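Local coordinates for tryptophanyl-tRNA synthetase (Thermus thermophilus, PDB 2EL7), which probably catalyses the ATP-dependent attachment of tryptophan to its cognate tRNA, as a homodimeric class I aminoacyl-tRNA synthetase, at residues E89-S94 with P130-A135; L138-D143 with R311-A316. All blocks are in the same frame, centred on the assembly; numbering follows the deposited sequence.

Contact 1. Residues E89-S94 with P130-A135; sequences EHTELS and PVLQAA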
# COMPACT_ATOMS: atom_id res chain seq x y z
N GLU A 89 4.49 -6.59 5.80
CA GLU A 89 5.62 -5.92 5.17
C GLU A 89 5.41 -5.74 3.66
O GLU A 89 5.82 -4.73 3.10
CB GLU A 89 6.93 -6.73 5.35
CG GLU A 89 7.67 -6.64 6.68
CD GLU A 89 6.96 -7.34 7.82
OE1 GLU A 89 6.16 -8.26 7.57
OE2 GLU A 89 7.21 -6.96 8.98
N HIS A 90 4.80 -6.71 2.99
CA HIS A 90 4.67 -6.53 1.56
C HIS A 90 3.83 -5.33 1.15
O HIS A 90 4.04 -4.81 0.05
CB HIS A 90 4.20 -7.83 0.85
CG HIS A 90 2.72 -8.07 0.88
ND1 HIS A 90 2.07 -8.62 1.97
CD2 HIS A 90 1.76 -7.82 -0.04
CE1 HIS A 90 0.78 -8.69 1.72
NE2 HIS A 90 0.57 -8.21 0.50
N THR A 91 2.92 -4.86 2.01
CA THR A 91 2.13 -3.68 1.64
C THR A 91 3.01 -2.47 1.66
O THR A 91 2.66 -1.44 1.10
CB THR A 91 0.88 -3.35 2.58
OG1 THR A 91 1.31 -3.04 3.91
CG2 THR A 91 -0.11 -4.48 2.57
N GLU A 92 4.14 -2.56 2.34
CA GLU A 92 5.06 -1.43 2.41
C GLU A 92 5.93 -1.43 1.14
O GLU A 92 6.16 -0.38 0.52
CB GLU A 92 5.94 -1.54 3.64
CG GLU A 92 6.88 -0.38 3.78
CD GLU A 92 7.85 -0.57 4.91
OE1 GLU A 92 7.59 -1.46 5.74
OE2 GLU A 92 8.86 0.17 4.97
N LEU A 93 6.40 -2.62 0.77
CA LEU A 93 7.19 -2.79 -0.43
C LEU A 93 6.26 -2.37 -1.57
O LEU A 93 6.68 -1.85 -2.61
CB LEU A 93 7.57 -4.27 -0.60
CG LEU A 93 8.36 -4.57 -1.87
CD1 LEU A 93 9.54 -3.60 -1.95
CD2 LEU A 93 8.85 -6.02 -1.82
N SER A 94 4.97 -2.58 -1.33
CA SER A 94 3.94 -2.25 -2.32
C SER A 94 3.91 -0.76 -2.67
O SER A 94 3.69 -0.38 -3.83
CB SER A 94 2.57 -2.68 -1.79
OG SER A 94 1.67 -2.76 -2.85
N PRO A 130 -2.23 -5.71 -9.28
CA PRO A 130 -1.01 -6.35 -9.77
C PRO A 130 0.26 -5.88 -9.05
O PRO A 130 1.22 -6.65 -8.90
CB PRO A 130 -1.01 -6.01 -11.26
CG PRO A 130 -2.52 -5.98 -11.57
CD PRO A 130 -3.06 -5.19 -10.40
N VAL A 131 0.29 -4.62 -8.61
CA VAL A 131 1.47 -4.11 -7.89
C VAL A 131 1.57 -4.83 -6.54
O VAL A 131 2.67 -5.20 -6.11
CB VAL A 131 1.40 -2.58 -7.71
CG1 VAL A 131 2.66 -2.07 -6.96
CG2 VAL A 131 1.31 -1.93 -9.10
N LEU A 132 0.41 -5.07 -5.89
CA LEU A 132 0.37 -5.80 -4.63
C LEU A 132 0.93 -7.21 -4.85
O LEU A 132 1.75 -7.67 -4.06
CB LEU A 132 -1.07 -5.90 -4.11
CG LEU A 132 -1.28 -6.50 -2.71
CD1 LEU A 132 -0.63 -5.62 -1.71
CD2 LEU A 132 -2.77 -6.62 -2.38
N GLN A 133 0.50 -7.87 -5.92
CA GLN A 133 0.99 -9.21 -6.24
C GLN A 133 2.52 -9.19 -6.48
O GLN A 133 3.25 -10.10 -6.07
CB GLN A 133 0.31 -9.77 -7.48
CG GLN A 133 -1.17 -10.10 -7.34
CD GLN A 133 -1.76 -10.67 -8.64
OE1 GLN A 133 -1.86 -9.96 -9.66
NE2 GLN A 133 -2.13 -11.95 -8.61
N ALA A 134 3.00 -8.16 -7.17
CA ALA A 134 4.44 -8.05 -7.42
C ALA A 134 5.26 -7.96 -6.11
O ALA A 134 6.37 -8.51 -6.01
CB ALA A 134 4.72 -6.83 -8.29
N ALA A 135 4.73 -7.24 -5.12
CA ALA A 135 5.43 -7.08 -3.85
C ALA A 135 5.38 -8.37 -3.05
O ALA A 135 6.28 -8.69 -2.31
CB ALA A 135 4.81 -5.96 -3.07
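A135 turns its methyl group toward the helix at E89-S94, where CB of A135 lies 3.4 Å from O of H90 and close to the side chains of L93 and S94. An alanine on this face shows how a small residue lets two helices come close: the axes of the two short segments pass 8.3 Å apart, at 120° between their N-to-C directions. L93 packs beside the methyl, its CD2 touching the backbone O of A135 at 3.7 Å. S94, the next residue, has OG anti to its backbone N (chi1 -162°), which carries the hydroxyl over to L132, 3.8 Å from L132 CA. V131 adds its CG1 branch against the carbonyl O of S94.

The imidazole of H90 stands with CG between backbone N and carbonyl carbon (chi1 83°), and L132 meets it obliquely. Methyl CD1 of L132 reaches the ring, 3.6 Å from NE2 of H90. CG2 of T91 lies above one face of that ring, toward the rim, while ND1 of H90 is hydrogen-bonded to V87 O. An alanine in place of H90 would probably leave L132 CD1 without its ring partner, open a gap beside it and deprive V87 O of this bond.

The contact joins helix 89-99 to helix 124-139 in the class I catalytic region, with H90 beside D136, the predicted tryptophan-binding residue that follows A135. No hydrogen bond joins the two segments, so methyl, ring and carbonyl packing brings them together, whereas the bond from H90 to V87 O would limit the turning of the ring.

Contact 2. Residues L138-D143 with R311-A316; sequences LIYKAD and RAVAQA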
# COMPACT_ATOMS: atom_id res chain seq x y z
N LEU A 138 8.09 -10.53 -4.84
CA LEU A 138 9.45 -10.12 -4.57
C LEU A 138 9.88 -9.97 -3.10
O LEU A 138 11.08 -10.10 -2.78
CB LEU A 138 9.75 -8.86 -5.37
CG LEU A 138 9.45 -9.05 -6.87
CD1 LEU A 138 9.69 -7.74 -7.65
CD2 LEU A 138 10.29 -10.20 -7.44
N ILE A 139 8.94 -9.71 -2.19
CA ILE A 139 9.31 -9.56 -0.78
C ILE A 139 9.95 -10.86 -0.26
O ILE A 139 10.75 -10.84 0.70
CB ILE A 139 8.10 -9.26 0.10
CG1 ILE A 139 8.55 -8.74 1.46
CG2 ILE A 139 7.30 -10.56 0.37
CD1 ILE A 139 8.64 -7.27 1.54
N TYR A 140 9.59 -11.98 -0.89
CA TYR A 140 10.07 -13.31 -0.52
C TYR A 140 11.13 -13.82 -1.50
O TYR A 140 11.57 -14.98 -1.42
CB TYR A 140 8.90 -14.32 -0.49
CG TYR A 140 7.78 -13.96 0.46
CD1 TYR A 140 6.47 -13.77 -0.01
CD2 TYR A 140 8.03 -13.74 1.80
CE1 TYR A 140 5.46 -13.35 0.85
CE2 TYR A 140 7.04 -13.33 2.66
CZ TYR A 140 5.75 -13.12 2.18
OH TYR A 140 4.82 -12.57 3.04
N LYS A 141 11.51 -12.94 -2.44
CA LYS A 141 12.51 -13.27 -3.45
C LYS A 141 12.17 -14.57 -4.16
O LYS A 141 13.07 -15.34 -4.48
CB LYS A 141 13.90 -13.42 -2.81
CG LYS A 141 14.86 -12.24 -3.01
CD LYS A 141 14.66 -11.14 -2.00
CE LYS A 141 15.66 -9.98 -2.16
NZ LYS A 141 17.03 -10.23 -1.64
N ALA A 142 10.90 -14.82 -4.40
CA ALA A 142 10.51 -16.04 -5.12
C ALA A 142 10.93 -15.87 -6.58
O ALA A 142 10.78 -14.80 -7.14
CB ALA A 142 8.96 -16.28 -5.05
N ASP A 143 11.42 -16.93 -7.20
CA ASP A 143 11.84 -16.83 -8.60
C ASP A 143 10.90 -17.58 -9.53
O ASP A 143 11.05 -17.54 -10.75
CB ASP A 143 13.28 -17.36 -8.77
CG ASP A 143 13.40 -18.84 -8.42
OD1 ASP A 143 14.17 -19.20 -7.51
OD2 ASP A 143 12.71 -19.65 -9.05
N ARG A 311 7.99 -14.40 7.24
CA ARG A 311 8.29 -13.09 7.80
C ARG A 311 9.79 -12.88 8.09
O ARG A 311 10.28 -11.75 8.05
CB ARG A 311 7.48 -12.87 9.08
CG ARG A 311 7.72 -11.51 9.75
CD ARG A 311 6.57 -11.10 10.67
NE ARG A 311 6.25 -12.17 11.62
CZ ARG A 311 5.11 -12.86 11.64
NH1 ARG A 311 4.13 -12.58 10.77
NH2 ARG A 311 4.96 -13.86 12.50
N ALA A 312 10.50 -13.95 8.41
CA ALA A 312 11.93 -13.85 8.67
C ALA A 312 12.56 -13.34 7.36
O ALA A 312 13.41 -12.44 7.37
CB ALA A 312 12.51 -15.24 9.07
N VAL A 313 12.13 -13.93 6.25
CA VAL A 313 12.62 -13.50 4.94
C VAL A 313 12.13 -12.08 4.59
O VAL A 313 12.93 -11.23 4.20
CB VAL A 313 12.15 -14.47 3.82
CG1 VAL A 313 12.44 -13.90 2.46
CG2 VAL A 313 12.86 -15.81 3.98
N ALA A 314 10.83 -11.82 4.76
CA ALA A 314 10.26 -10.50 4.43
C ALA A 314 10.91 -9.31 5.13
O ALA A 314 11.17 -8.29 4.51
CB ALA A 314 8.75 -10.49 4.69
N GLN A 315 11.17 -9.45 6.43
CA GLN A 315 11.80 -8.37 7.18
C GLN A 315 13.21 -8.15 6.71
O GLN A 315 13.68 -7.00 6.67
CB GLN A 315 11.80 -8.68 8.67
CG GLN A 315 10.42 -9.09 9.09
CD GLN A 315 10.22 -9.03 10.57
OE1 GLN A 315 11.11 -9.40 11.34
NE2 GLN A 315 9.04 -8.58 10.99
N ALA A 316 13.90 -9.23 6.35
CA ALA A 316 15.26 -9.09 5.84
C ALA A 316 15.14 -8.30 4.52
O ALA A 316 15.82 -7.28 4.34
CB ALA A 316 15.90 -10.47 5.60
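I139 and Y140 meet the helix at R311-A316 with two very different side chains that converge on one methyl group, CB of A314. I139 has CG1 anti to its backbone N (chi1 -164°), which brings that branch against the helix and sets CG1 3.7 Å from A314 CB. Its CD1 carries on past the methyl to the carbonyl O of A314, at 4.0 Å. The other branch, CG2, turns back over the centre of the Y140 ring, 3.2 Å above its plane, so that the two neighbours in sequence pack on each other as well as on the helix.

Y140 reaches the same alanine through CE2, 3.9 Å from A314 CB. V313 takes the ring differently, with CG1 at the edge and near the ring plane, 4.5 Å from Y140 CD2. The same CG1, anti to its own backbone N, also lies 3.9 Å from Y140 CA and touches the carbonyl O of I139.

The chain turns away here in a Schellman motif: K141, with positive phi, is the C-prime residue, and K141 N bonds to L138 O while A142 N bonds to I137 O. K141 reaches E320 of helix 296-324 in a salt bridge, and T317 on that helix bonds to I139 O. F82 of strand 80-83 meets the Y140 ring edge-to-face, I139 leans on L93 of helix 89-99, and beyond the turn the chain enters strand 144-146.

Both contacts are buried and draw on helix 124-139: contact 1 uses its middle, contact 2 its C-terminal end and the turn that follows. Their centres are 11 Å apart, and packing of L93 CD2 on I139 CD1 joins them, as does a probable hydrogen bond from Q315 NE2 to E89 OE2. In each an alanine methyl is met by larger side chains. Contact 1, close to the second subunit, whose W95 packs on L132, mixes an imidazole and a serine hydroxyl with aliphatic groups beside the predicted tryptophan site. Contact 2, which no other chain touches, sets aliphatic and aromatic groups against the long helix 296-324, with the polar bonds of K141 and I139 O at the side.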